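Local coordinates for protein glycoside hydrolase, GH17 family (Formosa sp. Hel1_33_131, PDB 6FCG) that probably hydrolyses internal beta-1,3-glucosidic bonds of the algal storage glucan laminarin, as an endo-acting laminarinase of glycoside hydrolase family 17, at residues I83-Y89 / E114-G120; V151-Q155 / G199-K203; V161-G167 / L205-S210; I185-N190 / K230-V235. All coordinates share one frame; numbering follows the deposited sequence.

How the contacts relate
Contacts 1 and 3 lie in the parallel barrel sheet, their centres about 11 Å apart: strand 116-121 is the neighbour of strand 161-168, and V119 is joined to V163 and A165 by probable backbone hydrogen bonds. Contacts 2 and 4 sit farther out, in the helical layer, with centres about 12 Å and 11 Å from that of contact 3 and about 17 Å from each other. Contact 1 closes before the others open, whereas contacts 2, 3 and 4 interleave along the chain, because helices 143-156 and 182-197 lead into or connect the strands of contact 3. Together they follow the sheet-and-outer-helix layout of a TIM barrel, the fold of this glycosidase family.

Contact 1. Residues I83-Y89 / E114-G120; sequences IRILRTY and EMYMMVG
Strands 83-87 and 116-120 run parallel, 14° apart, with I85 beside Y116, L86 beside M117 and R87 beside M118. Y116 N donates to R84 O and L86 N to Y116 O; M118 N then reaches L86 O at 2.7 Å in a nearly straight bond. A weak bond from T88 N to M118 O continues the series. On the face carrying I85 and R87, the extended chains of R87 and M118 lie alongside each other and point the same way, R87 CG being 3.5 Å from M118 SD. I85 instead crosses Y116 at about a right angle, its CG1 4.0 Å from Y116 CB. Across the sheet, L86 spreads its two branches: CD1 meets M117 CE at 3.8 Å, and CD2 rests on M115 SD at 4.0 Å. M115 is bent at chi2 and chi3 (67° and 71°), which folds its CE back to 3.5 Å from I83 O. R84 bends at chi2, laying CD against E114 O, and its NE makes a long salt bridge of 4.0 Å with E114 OE1. Its NH1 bonds to I83 O and to H79 O, while Y116 OH donates to E114 OE2. An alanine in place of R84 would remove the guanidinium, and E114 would probably lose its charged mate while the H79 and I83 carbonyls lost a donor. Charge is thus held at both ends of an apolar strip: a loose R84-E114 pair at one end, and at the other the R87 guanidinium, which bonds to N168 and pairs with E305.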
loop_
_atom_site.group_PDB
_atom_site.type_symbol
_atom_site.label_atom_id
_atom_site.label_comp_id
_atom_site.label_asym_id
_atom_site.label_seq_id
_atom_site.Cartn_x
_atom_site.Cartn_y
_atom_site.Cartn_z
ATOM N N ILE A 83 32.633 -32.463 -11.747
ATOM C CA ILE A 83 33.190 -31.115 -11.893
ATOM C C ILE A 83 34.695 -31.297 -12.035
ATOM O O ILE A 83 35.315 -31.994 -11.226
ATOM C CB ILE A 83 32.890 -30.214 -10.668
ATOM C CG1 ILE A 83 31.382 -30.144 -10.335
ATOM C CG2 ILE A 83 33.493 -28.840 -10.846
ATOM C CD1 ILE A 83 30.505 -29.399 -11.291
ATOM N N ARG A 84 35.282 -30.669 -13.049
ATOM C CA ARG A 84 36.736 -30.701 -13.256
ATOM C C ARG A 84 37.421 -29.359 -13.311
ATOM O O ARG A 84 38.651 -29.294 -13.358
ATOM C CB ARG A 84 37.058 -31.471 -14.546
ATOM C CG ARG A 84 36.651 -32.945 -14.550
ATOM C CD ARG A 84 37.464 -33.751 -13.536
ATOM N NE ARG A 84 37.045 -35.144 -13.481
ATOM C CZ ARG A 84 36.151 -35.656 -12.640
ATOM N NH1 ARG A 84 35.530 -34.908 -11.722
ATOM N NH2 ARG A 84 35.874 -36.951 -12.723
ATOM N N ILE A 85 36.667 -28.272 -13.357
ATOM C CA ILE A 85 37.298 -26.951 -13.294
ATOM C C ILE A 85 36.472 -26.019 -12.433
ATOM O O ILE A 85 35.240 -26.012 -12.500
ATOM C CB ILE A 85 37.610 -26.380 -14.704
ATOM C CG1 ILE A 85 38.251 -25.017 -14.584
ATOM C CG2 ILE A 85 36.360 -26.318 -15.577
ATOM C CD1 ILE A 85 38.995 -24.600 -15.828
ATOM N N LEU A 86 37.151 -25.286 -11.558
ATOM C CA LEU A 86 36.463 -24.307 -10.747
ATOM C C LEU A 86 37.017 -22.908 -10.921
ATOM O O LEU A 86 38.087 -22.706 -11.470
ATOM C CB LEU A 86 36.273 -24.756 -9.289
ATOM C CG LEU A 86 37.434 -25.348 -8.575
ATOM C CD1 LEU A 86 38.227 -24.280 -7.867
ATOM C CD2 LEU A 86 36.977 -26.323 -7.524
ATOM N N ARG A 87 36.203 -21.954 -10.482
ATOM C CA ARG A 87 36.442 -20.536 -10.587
ATOM C C ARG A 87 36.479 -19.876 -9.230
ATOM O O ARG A 87 35.704 -20.203 -8.337
ATOM C CB ARG A 87 35.262 -19.933 -11.302
ATOM C CG ARG A 87 35.568 -18.610 -11.883
ATOM C CD ARG A 87 34.331 -17.895 -12.358
ATOM N NE ARG A 87 34.699 -16.495 -12.351
ATOM C CZ ARG A 87 33.863 -15.478 -12.312
ATOM N NH1 ARG A 87 32.538 -15.661 -12.354
ATOM N NH2 ARG A 87 34.387 -14.254 -12.246
ATOM N N THR A 88 37.310 -18.868 -9.134
ATOM C CA THR A 88 37.645 -18.191 -7.893
ATOM C C THR A 88 37.667 -16.675 -8.129
ATOM O O THR A 88 37.736 -16.227 -9.297
ATOM C CB THR A 88 38.997 -18.778 -7.422
ATOM O OG1 THR A 88 38.775 -19.568 -6.240
ATOM C CG2 THR A 88 40.072 -17.711 -7.195
ATOM N N TYR A 89 37.583 -15.879 -7.066
ATOM C CA TYR A 89 37.274 -14.424 -7.247
ATOM C C TYR A 89 38.371 -13.421 -6.866
ATOM O O TYR A 89 38.519 -12.381 -7.521
ATOM C CB TYR A 89 35.955 -14.077 -6.544
ATOM C CG TYR A 89 34.786 -14.679 -7.268
ATOM C CD1 TYR A 89 34.386 -15.983 -7.004
ATOM C CD2 TYR A 89 34.098 -13.961 -8.249
ATOM C CE1 TYR A 89 33.344 -16.569 -7.713
ATOM C CE2 TYR A 89 33.037 -14.523 -8.939
ATOM C CZ TYR A 89 32.661 -15.829 -8.678
ATOM O OH TYR A 89 31.606 -16.402 -9.342
ATOM N N GLU A 114 41.763 -35.063 -10.506
ATOM C CA GLU A 114 41.946 -34.058 -11.544
ATOM C C GLU A 114 40.993 -32.887 -11.213
ATOM O O GLU A 114 39.787 -33.084 -11.077
ATOM C CB GLU A 114 41.608 -34.706 -12.878
ATOM C CG GLU A 114 42.067 -33.981 -14.128
ATOM C CD GLU A 114 41.537 -34.606 -15.433
ATOM O OE1 GLU A 114 40.528 -35.379 -15.417
ATOM O OE2 GLU A 114 42.139 -34.329 -16.506
ATOM N N MET A 115 41.544 -31.705 -10.942
ATOM C CA MET A 115 40.742 -30.497 -10.747
ATOM C C MET A 115 41.562 -29.340 -11.255
ATOM O O MET A 115 42.724 -29.207 -10.878
ATOM C CB MET A 115 40.377 -30.269 -9.268
ATOM C CG MET A 115 39.339 -29.168 -9.047
ATOM S SD MET A 115 37.696 -29.564 -9.681
ATOM C CE MET A 115 37.179 -30.813 -8.511
ATOM N N TYR A 116 40.959 -28.501 -12.087
ATOM C CA TYR A 116 41.613 -27.308 -12.623
ATOM C C TYR A 116 40.978 -26.044 -12.103
ATOM O O TYR A 116 39.878 -26.071 -11.548
ATOM C CB TYR A 116 41.534 -27.334 -14.122
ATOM C CG TYR A 116 42.156 -28.581 -14.668
ATOM C CD1 TYR A 116 43.534 -28.744 -14.683
ATOM C CD2 TYR A 116 41.367 -29.620 -15.129
ATOM C CE1 TYR A 116 44.107 -29.897 -15.168
ATOM C CE2 TYR A 116 41.933 -30.778 -15.630
ATOM C CZ TYR A 116 43.300 -30.909 -15.660
ATOM O OH TYR A 116 43.841 -32.076 -16.139
ATOM N N MET A 117 41.694 -24.939 -12.240
ATOM C CA MET A 117 41.255 -23.659 -11.684
ATOM C C MET A 117 41.365 -22.477 -12.636
ATOM O O MET A 117 42.369 -22.303 -13.312
ATOM C CB MET A 117 42.025 -23.337 -10.420
ATOM C CG MET A 117 41.469 -22.126 -9.668
ATOM S SD MET A 117 42.055 -21.862 -7.954
ATOM C CE MET A 117 41.936 -23.508 -7.284
ATOM N N MET A 118 40.290 -21.681 -12.674
ATOM C CA MET A 118 40.240 -20.326 -13.255
ATOM C C MET A 118 40.430 -19.369 -12.099
ATOM O O MET A 118 39.557 -19.273 -11.255
ATOM C CB MET A 118 38.887 -20.111 -13.916
ATOM C CG MET A 118 38.645 -18.727 -14.509
ATOM S SD MET A 118 36.945 -18.552 -15.128
ATOM C CE MET A 118 36.949 -16.806 -15.479
ATOM N N VAL A 119 41.594 -18.710 -12.016
ATOM C CA VAL A 119 41.926 -17.852 -10.870
ATOM C C VAL A 119 41.541 -16.425 -11.156
ATOM O O VAL A 119 41.962 -15.842 -12.139
ATOM C CB VAL A 119 43.401 -17.889 -10.510
ATOM C CG1 VAL A 119 43.737 -16.841 -9.460
ATOM C CG2 VAL A 119 43.771 -19.245 -9.976
ATOM N N GLY A 120 40.741 -15.865 -10.259
ATOM C CA GLY A 120 40.294 -14.484 -10.337
ATOM C C GLY A 120 41.215 -13.561 -9.588
ATOM O O GLY A 120 41.521 -13.771 -8.408
#

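Contact 2. Residues V151-Q155 / G199-K203; sequences VALAQ and GDLSK
Residues 151-155, near the C-terminal end of helix 143-156, lie beside the irregular segment 199-203, which leaves helix 182-197 through a Schellman motif at G199; the closest alpha carbons are those of Q155 and L201, 6.8 Å apart. G199, with positive phi (93°), ends the helix, and the D200 carbonyl that follows faces helix 143-156. Q155 answers with its amide. The chain is extended beyond CG, and NE2 donates to D200 O at 2.9 Å, almost straight at 169°, with the acceptor close to the plane of the Q155 amide. The bond reaches the carbonyl from a tilted direction, 29° off its plane. Beside this hydrogen bond a single methyl of L201, CD2, meets the helix: it lies 4.0 Å from A154 CB, 4.0 Å from Q155 CG and 4.2 Å from V151 CG1, and the L201 and Q155 side chains cross at about a right angle. V151 also packs on L192 and L195 of helix 182-197, and A154 on V161 and I164 of strand 161-168. One side-chain-to-backbone bond and a leucine methyl thus join an outer helix to the loop that carries the next outer helix back to strand 206-212, a helix-to-loop junction in the outer layer of a TIM barrel.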
loop_
_atom_site.group_PDB
_atom_site.type_symbol
_atom_site.label_atom_id
_atom_site.label_comp_id
_atom_site.label_asym_id
_atom_site.label_seq_id
_atom_site.Cartn_x
_atom_site.Cartn_y
_atom_site.Cartn_z
ATOM N N VAL A 151 49.877 -14.193 -10.460
ATOM C CA VAL A 151 50.992 -14.703 -11.257
ATOM C C VAL A 151 51.811 -15.742 -10.480
ATOM O O VAL A 151 52.087 -16.824 -11.000
ATOM C CB VAL A 151 51.880 -13.532 -11.749
ATOM C CG1 VAL A 151 53.247 -14.005 -12.255
ATOM C CG2 VAL A 151 51.164 -12.740 -12.841
ATOM N N ALA A 152 52.157 -15.404 -9.239
ATOM C CA ALA A 152 52.879 -16.311 -8.343
ATOM C C ALA A 152 52.156 -17.652 -8.173
ATOM O O ALA A 152 52.800 -18.717 -8.210
ATOM C CB ALA A 152 53.125 -15.670 -6.976
ATOM N N LEU A 153 50.832 -17.606 -8.002
ATOM C CA LEU A 153 50.039 -18.834 -7.894
ATOM C C LEU A 153 49.993 -19.637 -9.191
ATOM O O LEU A 153 50.066 -20.850 -9.142
ATOM C CB LEU A 153 48.630 -18.526 -7.414
ATOM C CG LEU A 153 48.582 -18.015 -5.964
ATOM C CD1 LEU A 153 47.160 -17.554 -5.632
ATOM C CD2 LEU A 153 49.088 -19.050 -4.957
ATOM N N ALA A 154 49.902 -18.974 -10.335
ATOM C CA ALA A 154 49.910 -19.687 -11.608
ATOM C C ALA A 154 51.250 -20.397 -11.828
ATOM O O ALA A 154 51.313 -21.463 -12.469
ATOM C CB ALA A 154 49.612 -18.729 -12.755
ATOM N N GLN A 155 52.314 -19.776 -11.313
ATOM C CA GLN A 155 53.666 -20.325 -11.360
ATOM C C GLN A 155 53.872 -21.475 -10.380
ATOM O O GLN A 155 54.450 -22.456 -10.759
ATOM C CB GLN A 155 54.698 -19.229 -11.101
ATOM C CG GLN A 155 54.827 -18.231 -12.246
ATOM C CD GLN A 155 55.605 -16.962 -11.892
ATOM O OE1 GLN A 155 55.762 -16.609 -10.725
ATOM N NE2 GLN A 155 56.053 -16.252 -12.905
ATOM N N GLY A 199 58.166 -15.501 -21.297
ATOM C CA GLY A 199 58.447 -16.828 -20.738
ATOM C C GLY A 199 58.252 -17.008 -19.235
ATOM O O GLY A 199 58.466 -18.117 -18.738
ATOM N N ASP A 200 57.801 -15.970 -18.523
ATOM C CA ASP A 200 57.509 -16.078 -17.082
ATOM C C ASP A 200 56.202 -16.847 -16.771
ATOM O O ASP A 200 55.971 -17.250 -15.631
ATOM C CB ASP A 200 57.449 -14.693 -16.411
ATOM C CG ASP A 200 58.815 -14.003 -16.311
ATOM O OD1 ASP A 200 59.865 -14.643 -16.553
ATOM O OD2 ASP A 200 58.833 -12.796 -15.962
ATOM N N LEU A 201 55.342 -16.997 -17.771
ATOM C CA LEU A 201 54.119 -17.797 -17.655
ATOM C C LEU A 201 54.031 -18.663 -18.879
ATOM O O LEU A 201 54.532 -18.280 -19.939
ATOM C CB LEU A 201 52.853 -16.903 -17.598
ATOM C CG LEU A 201 52.618 -16.072 -16.337
ATOM C CD1 LEU A 201 51.493 -15.086 -16.546
ATOM C CD2 LEU A 201 52.346 -16.960 -15.129
ATOM N N SER A 202 53.398 -19.819 -18.730
ATOM C CA SER A 202 53.207 -20.737 -19.828
ATOM C C SER A 202 52.493 -20.054 -20.985
ATOM O O SER A 202 51.590 -19.279 -20.805
ATOM C CB SER A 202 52.397 -21.951 -19.375
ATOM O OG SER A 202 51.706 -22.520 -20.468
ATOM N N LYS A 203 52.885 -20.384 -22.200
ATOM C CA LYS A 203 52.204 -19.855 -23.386
ATOM C C LYS A 203 50.785 -20.377 -23.560
ATOM O O LYS A 203 50.000 -19.765 -24.296
ATOM C CB LYS A 203 53.052 -20.057 -24.635
ATOM C CG LYS A 203 54.080 -18.955 -24.747
ATOM C CD LYS A 203 55.028 -19.193 -25.891
ATOM C CE LYS A 203 56.115 -18.119 -25.981
ATOM N NZ LYS A 203 56.970 -18.493 -27.138
#

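Contact 3. Residues V161-G167 / L205-S210; sequences VKVIAVG and LWITSS
Strands 161-168 and 206-212 form the two parallel strands of a beta-alpha-beta crossover, with helix 182-197 between them in the chain. V163 lies beside W206, I164 beside I207 and A165 beside T208, the segments inclined at 36°. W206 N donates to K162 O and I164 N to W206 O; T208 N reaches I164 O at 3.0 Å, in the carbonyl plane, and V166 N bonds to T208 O at 2.8 Å. Beyond these, the S209 hydroxyl, with OG anti to its own nitrogen (chi1 -174°), donates to V166 O, and a weak bond joins S210 N to G167 O. On one face T208 CG2 packs 3.8 Å from A165 CB and 3.9 Å from V163 CG1, so that a single methyl bridges two residues of the other strand. V163 CG2 lies 4.2 Å from W206 CB, but the indole itself leads away from the strand pair to helix 40-43. T208 OG1 bonds to Y237 O, just before strand 238-241, and S210 OG to S239 and H241 of that strand. The other face is mostly aliphatic, with the S209 hydroxyl toward its C-terminal end. L205 CD2 touches I164 CD1 at 4.0 Å while its CD1 sits 3.7 Å from K162 C, and I207 CD1 approaches I164 CB at 4.2 Å. Helix 182-197 covers this face, placing L192 on I164, W188 on V166 and I185 on S209. Such beta-alpha-beta crossovers, with the helix packed on the outer face of the strands, build up a TIM barrel from successive beta-alpha units.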
loop_
_atom_site.group_PDB
_atom_site.type_symbol
_atom_site.label_atom_id
_atom_site.label_comp_id
_atom_site.label_asym_id
_atom_site.label_seq_id
_atom_site.Cartn_x
_atom_site.Cartn_y
_atom_site.Cartn_z
ATOM N N VAL A 161 46.245 -24.369 -12.304
ATOM C CA VAL A 161 45.812 -23.054 -12.798
ATOM C C VAL A 161 45.910 -23.001 -14.326
ATOM O O VAL A 161 47.009 -23.021 -14.877
ATOM C CB VAL A 161 46.657 -21.922 -12.181
ATOM C CG1 VAL A 161 46.295 -20.575 -12.783
ATOM C CG2 VAL A 161 46.465 -21.895 -10.678
ATOM N N LYS A 162 44.762 -22.940 -14.987
ATOM C CA LYS A 162 44.698 -22.854 -16.447
ATOM C C LYS A 162 44.242 -21.517 -17.012
ATOM O O LYS A 162 44.380 -21.296 -18.206
ATOM C CB LYS A 162 43.758 -23.928 -16.968
ATOM C CG LYS A 162 44.164 -25.317 -16.558
ATOM C CD LYS A 162 45.507 -25.722 -17.164
ATOM C CE LYS A 162 46.185 -26.823 -16.366
ATOM N NZ LYS A 162 47.597 -26.889 -16.781
ATOM N N VAL A 163 43.692 -20.647 -16.166
ATOM C CA VAL A 163 43.176 -19.347 -16.592
ATOM C C VAL A 163 43.408 -18.334 -15.483
ATOM O O VAL A 163 43.239 -18.634 -14.298
ATOM C CB VAL A 163 41.650 -19.410 -16.931
ATOM C CG1 VAL A 163 41.076 -18.013 -17.248
ATOM C CG2 VAL A 163 41.347 -20.341 -18.096
ATOM N N ILE A 164 43.803 -17.126 -15.887
ATOM C CA ILE A 164 43.697 -15.961 -15.014
ATOM C C ILE A 164 42.639 -15.017 -15.581
ATOM O O ILE A 164 42.702 -14.653 -16.734
ATOM C CB ILE A 164 45.012 -15.236 -14.845
ATOM C CG1 ILE A 164 46.039 -16.164 -14.208
ATOM C CG2 ILE A 164 44.814 -14.008 -13.958
ATOM C CD1 ILE A 164 47.426 -15.574 -14.059
ATOM N N ALA A 165 41.683 -14.647 -14.739
ATOM C CA ALA A 165 40.658 -13.660 -15.065
ATOM C C ALA A 165 40.991 -12.341 -14.399
ATOM O O ALA A 165 41.111 -12.276 -13.157
ATOM C CB ALA A 165 39.310 -14.141 -14.591
ATOM N N VAL A 166 41.165 -11.300 -15.206
ATOM C CA VAL A 166 41.429 -9.938 -14.717
ATOM C C VAL A 166 40.106 -9.248 -14.453
ATOM O O VAL A 166 39.440 -8.771 -15.377
ATOM C CB VAL A 166 42.225 -9.136 -15.756
ATOM C CG1 VAL A 166 42.470 -7.714 -15.265
ATOM C CG2 VAL A 166 43.547 -9.813 -16.037
ATOM N N GLY A 167 39.703 -9.251 -13.200
ATOM C CA GLY A 167 38.457 -8.615 -12.787
ATOM C C GLY A 167 37.224 -9.499 -12.774
ATOM O O GLY A 167 37.137 -10.514 -13.472
ATOM N N LEU A 205 48.615 -20.723 -20.949
ATOM C CA LEU A 205 47.797 -20.086 -19.928
ATOM C C LEU A 205 46.917 -19.053 -20.576
ATOM O O LEU A 205 47.408 -18.192 -21.300
ATOM C CB LEU A 205 48.678 -19.396 -18.877
ATOM C CG LEU A 205 47.975 -18.701 -17.724
ATOM C CD1 LEU A 205 47.414 -19.705 -16.746
ATOM C CD2 LEU A 205 48.915 -17.767 -17.010
ATOM N N TRP A 206 45.620 -19.158 -20.362
ATOM C CA TRP A 206 44.679 -18.272 -21.018
ATOM C C TRP A 206 44.331 -17.097 -20.115
ATOM O O TRP A 206 44.167 -17.267 -18.911
ATOM C CB TRP A 206 43.436 -19.061 -21.486
ATOM C CG TRP A 206 43.551 -19.573 -22.898
ATOM C CD1 TRP A 206 44.691 -19.696 -23.629
ATOM C CD2 TRP A 206 42.489 -20.046 -23.737
ATOM N NE1 TRP A 206 44.411 -20.208 -24.867
ATOM C CE2 TRP A 206 43.073 -20.452 -24.956
ATOM C CE3 TRP A 206 41.114 -20.179 -23.572
ATOM C CZ2 TRP A 206 42.332 -20.953 -26.010
ATOM C CZ3 TRP A 206 40.363 -20.694 -24.618
ATOM C CH2 TRP A 206 40.979 -21.075 -25.826
ATOM N N ILE A 207 44.200 -15.913 -20.716
ATOM C CA ILE A 207 43.872 -14.701 -19.986
ATOM C C ILE A 207 42.520 -14.205 -20.430
ATOM O O ILE A 207 42.199 -14.225 -21.612
ATOM C CB ILE A 207 44.911 -13.613 -20.232
ATOM C CG1 ILE A 207 46.334 -14.167 -20.067
ATOM C CG2 ILE A 207 44.682 -12.441 -19.278
ATOM C CD1 ILE A 207 46.660 -14.712 -18.682
ATOM N N THR A 208 41.717 -13.750 -19.475
ATOM C CA THR A 208 40.374 -13.212 -19.766
ATOM C C THR A 208 40.019 -12.150 -18.762
ATOM O O THR A 208 40.845 -11.771 -17.925
ATOM C CB THR A 208 39.295 -14.332 -19.752
ATOM O OG1 THR A 208 38.056 -13.857 -20.279
ATOM C CG2 THR A 208 39.073 -14.893 -18.334
ATOM N N SER A 209 38.795 -11.644 -18.880
ATOM C CA SER A 209 38.139 -10.876 -17.828
ATOM C C SER A 209 36.745 -11.436 -17.706
ATOM O O SER A 209 36.139 -11.773 -18.704
ATOM C CB SER A 209 38.081 -9.400 -18.173
ATOM O OG SER A 209 37.578 -8.641 -17.087
ATOM N N SER A 210 36.241 -11.566 -16.485
ATOM C CA SER A 210 34.917 -12.139 -16.304
ATOM C C SER A 210 33.964 -10.995 -15.995
ATOM O O SER A 210 34.133 -10.269 -15.015
ATOM C CB SER A 210 34.933 -13.228 -15.232
ATOM O OG SER A 210 33.970 -14.229 -15.527
#

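Contact 4. Residues I185-N190 / K230-V235; sequences ILKWVN and KLIEAV
L186 and L231 both hold CG opposite their own nitrogen (chi1 177° and 178°), which carries each leucine's methyls into the groove between helices 182-197 and 226-234. The two helix segments run nearly parallel, 22° apart, their axes 9.4 Å from each other, and no hydrogen bond joins them here. L186 reaches across with both branches: CD2 lies 3.7 Å from K230 CB, and CD1 rests on the backbone at K230 O. From the other helix L231 enters between I185 and V189, its CD1 3.7 Å from I185 CG2 and 3.8 Å from V189 CG2, crossing V189 at about a right angle. V189 divides its two methyls in turn. While CG2 meets L231, CG1 packs 3.8 Å from A234 CB and 4.1 Å from V235 CG1. An alanine at V189 would lack both gamma methyls, and would probably open a gap among L231, A234 and V235, letting the L231 side chain shift. At the exposed edge N190 OD1 lies against A234 CB. Around this apolar seam, I185 and V189 also lean on V166 of strand 161-168, and L231 and V235 meet W216 of helix 214-218. Q193, farther along helix 182-197, adds a polar tie through NE2 to A234 O. Two neighbouring helices aligned side by side, with aliphatic side chains meeting between them and those of helix 182-197 resting on strand 161-168, are characteristic of the outer helical layer of a TIM barrel.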
loop_
_atom_site.group_PDB
_atom_site.type_symbol
_atom_site.label_atom_id
_atom_site.label_comp_id
_atom_site.label_asym_id
_atom_site.label_seq_id
_atom_site.Cartn_x
_atom_site.Cartn_y
_atom_site.Cartn_z
ATOM N N ILE A 185 41.333 -2.815 -17.232
ATOM C CA ILE A 185 41.400 -4.251 -17.510
ATOM C C ILE A 185 42.417 -4.578 -18.628
ATOM O O ILE A 185 43.208 -5.509 -18.480
ATOM C CB ILE A 185 40.037 -4.838 -17.869
ATOM C CG1 ILE A 185 38.988 -4.477 -16.820
ATOM C CG2 ILE A 185 40.140 -6.346 -18.075
ATOM C CD1 ILE A 185 39.338 -4.755 -15.372
ATOM N N LEU A 186 42.393 -3.795 -19.713
ATOM C CA LEU A 186 43.324 -3.919 -20.825
ATOM C C LEU A 186 44.774 -3.847 -20.376
ATOM O O LEU A 186 45.607 -4.654 -20.775
ATOM C CB LEU A 186 43.063 -2.811 -21.842
ATOM C CG LEU A 186 43.988 -2.717 -23.080
ATOM C CD1 LEU A 186 43.864 -3.951 -23.960
ATOM C CD2 LEU A 186 43.657 -1.464 -23.876
ATOM N N LYS A 187 45.067 -2.877 -19.531
ATOM C CA LYS A 187 46.400 -2.725 -18.960
ATOM C C LYS A 187 46.921 -4.035 -18.359
ATOM O O LYS A 187 48.017 -4.484 -18.665
ATOM C CB LYS A 187 46.378 -1.631 -17.905
ATOM C CG LYS A 187 47.727 -1.294 -17.317
ATOM C CD LYS A 187 47.571 -0.545 -15.999
ATOM C CE LYS A 187 48.912 -0.405 -15.316
ATOM N NZ LYS A 187 48.736 0.242 -13.984
ATOM N N TRP A 188 46.128 -4.638 -17.486
ATOM C CA TRP A 188 46.557 -5.846 -16.785
ATOM C C TRP A 188 46.486 -7.091 -17.652
ATOM O O TRP A 188 47.308 -7.985 -17.513
ATOM C CB TRP A 188 45.791 -6.014 -15.469
ATOM C CG TRP A 188 46.119 -4.937 -14.503
ATOM C CD1 TRP A 188 45.282 -3.982 -14.040
ATOM C CD2 TRP A 188 47.397 -4.663 -13.944
ATOM N NE1 TRP A 188 45.950 -3.141 -13.190
ATOM C CE2 TRP A 188 47.255 -3.537 -13.115
ATOM C CE3 TRP A 188 48.660 -5.270 -14.064
ATOM C CZ2 TRP A 188 48.309 -3.007 -12.398
ATOM C CZ3 TRP A 188 49.714 -4.750 -13.352
ATOM C CH2 TRP A 188 49.533 -3.615 -12.521
ATOM N N VAL A 189 45.509 -7.178 -18.536
ATOM C CA VAL A 189 45.512 -8.288 -19.469
ATOM C C VAL A 189 46.818 -8.214 -20.264
ATOM O O VAL A 189 47.462 -9.226 -20.466
ATOM C CB VAL A 189 44.271 -8.269 -20.388
ATOM C CG1 VAL A 189 44.414 -9.221 -21.570
ATOM C CG2 VAL A 189 43.039 -8.645 -19.589
ATOM N N ASN A 190 47.169 -7.024 -20.754
ATOM C CA ASN A 190 48.365 -6.866 -21.580
ATOM C C ASN A 190 49.614 -7.208 -20.790
ATOM O O ASN A 190 50.527 -7.814 -21.329
ATOM C CB ASN A 190 48.466 -5.446 -22.180
ATOM C CG ASN A 190 47.622 -5.276 -23.457
ATOM O OD1 ASN A 190 47.261 -6.249 -24.134
ATOM N ND2 ASN A 190 47.337 -4.034 -23.808
ATOM N N LYS A 230 40.085 -3.091 -27.978
ATOM C CA LYS A 230 41.448 -3.546 -27.731
ATOM C C LYS A 230 41.490 -4.671 -26.701
ATOM O O LYS A 230 42.310 -5.593 -26.833
ATOM C CB LYS A 230 42.365 -2.404 -27.252
ATOM C CG LYS A 230 42.517 -1.272 -28.251
ATOM C CD LYS A 230 43.768 -0.450 -28.028
ATOM C CE LYS A 230 43.649 0.830 -28.828
ATOM N NZ LYS A 230 43.507 1.955 -27.922
ATOM N N LEU A 231 40.628 -4.583 -25.683
ATOM C CA LEU A 231 40.522 -5.635 -24.690
ATOM C C LEU A 231 40.032 -6.940 -25.291
ATOM O O LEU A 231 40.559 -8.005 -24.989
ATOM C CB LEU A 231 39.575 -5.219 -23.562
ATOM C CG LEU A 231 39.344 -6.270 -22.470
ATOM C CD1 LEU A 231 40.630 -6.580 -21.723
ATOM C CD2 LEU A 231 38.296 -5.777 -21.504
ATOM N N ILE A 232 39.019 -6.851 -26.145
ATOM C CA ILE A 232 38.519 -8.018 -26.866
ATOM C C ILE A 232 39.614 -8.656 -27.732
ATOM O O ILE A 232 39.647 -9.876 -27.828
ATOM C CB ILE A 232 37.276 -7.683 -27.703
ATOM C CG1 ILE A 232 36.094 -7.396 -26.776
ATOM C CG2 ILE A 232 36.909 -8.824 -28.637
ATOM C CD1 ILE A 232 35.001 -6.570 -27.405
ATOM N N GLU A 233 40.490 -7.843 -28.348
ATOM C CA GLU A 233 41.693 -8.348 -29.053
ATOM C C GLU A 233 42.692 -9.002 -28.123
ATOM O O GLU A 233 43.258 -10.000 -28.476
ATOM C CB GLU A 233 42.471 -7.244 -29.854
ATOM C CG GLU A 233 41.863 -6.863 -31.260
ATOM C CD GLU A 233 41.921 -7.947 -32.350
ATOM O OE1 GLU A 233 42.124 -9.140 -32.087
ATOM O OE2 GLU A 233 41.664 -7.607 -33.524
ATOM N N ALA A 234 42.930 -8.422 -26.954
ATOM C CA ALA A 234 44.006 -8.881 -26.072
ATOM C C ALA A 234 43.709 -10.178 -25.338
ATOM O O ALA A 234 44.627 -10.963 -25.122
ATOM C CB ALA A 234 44.365 -7.799 -25.067
ATOM N N VAL A 235 42.455 -10.418 -24.952
ATOM C CA VAL A 235 42.106 -11.643 -24.186
ATOM C C VAL A 235 42.171 -12.902 -25.041
ATOM O O VAL A 235 42.057 -12.828 -26.259
ATOM C CB VAL A 235 40.700 -11.579 -23.511
ATOM C CG1 VAL A 235 40.664 -10.479 -22.477
ATOM C CG2 VAL A 235 39.567 -11.425 -24.510
#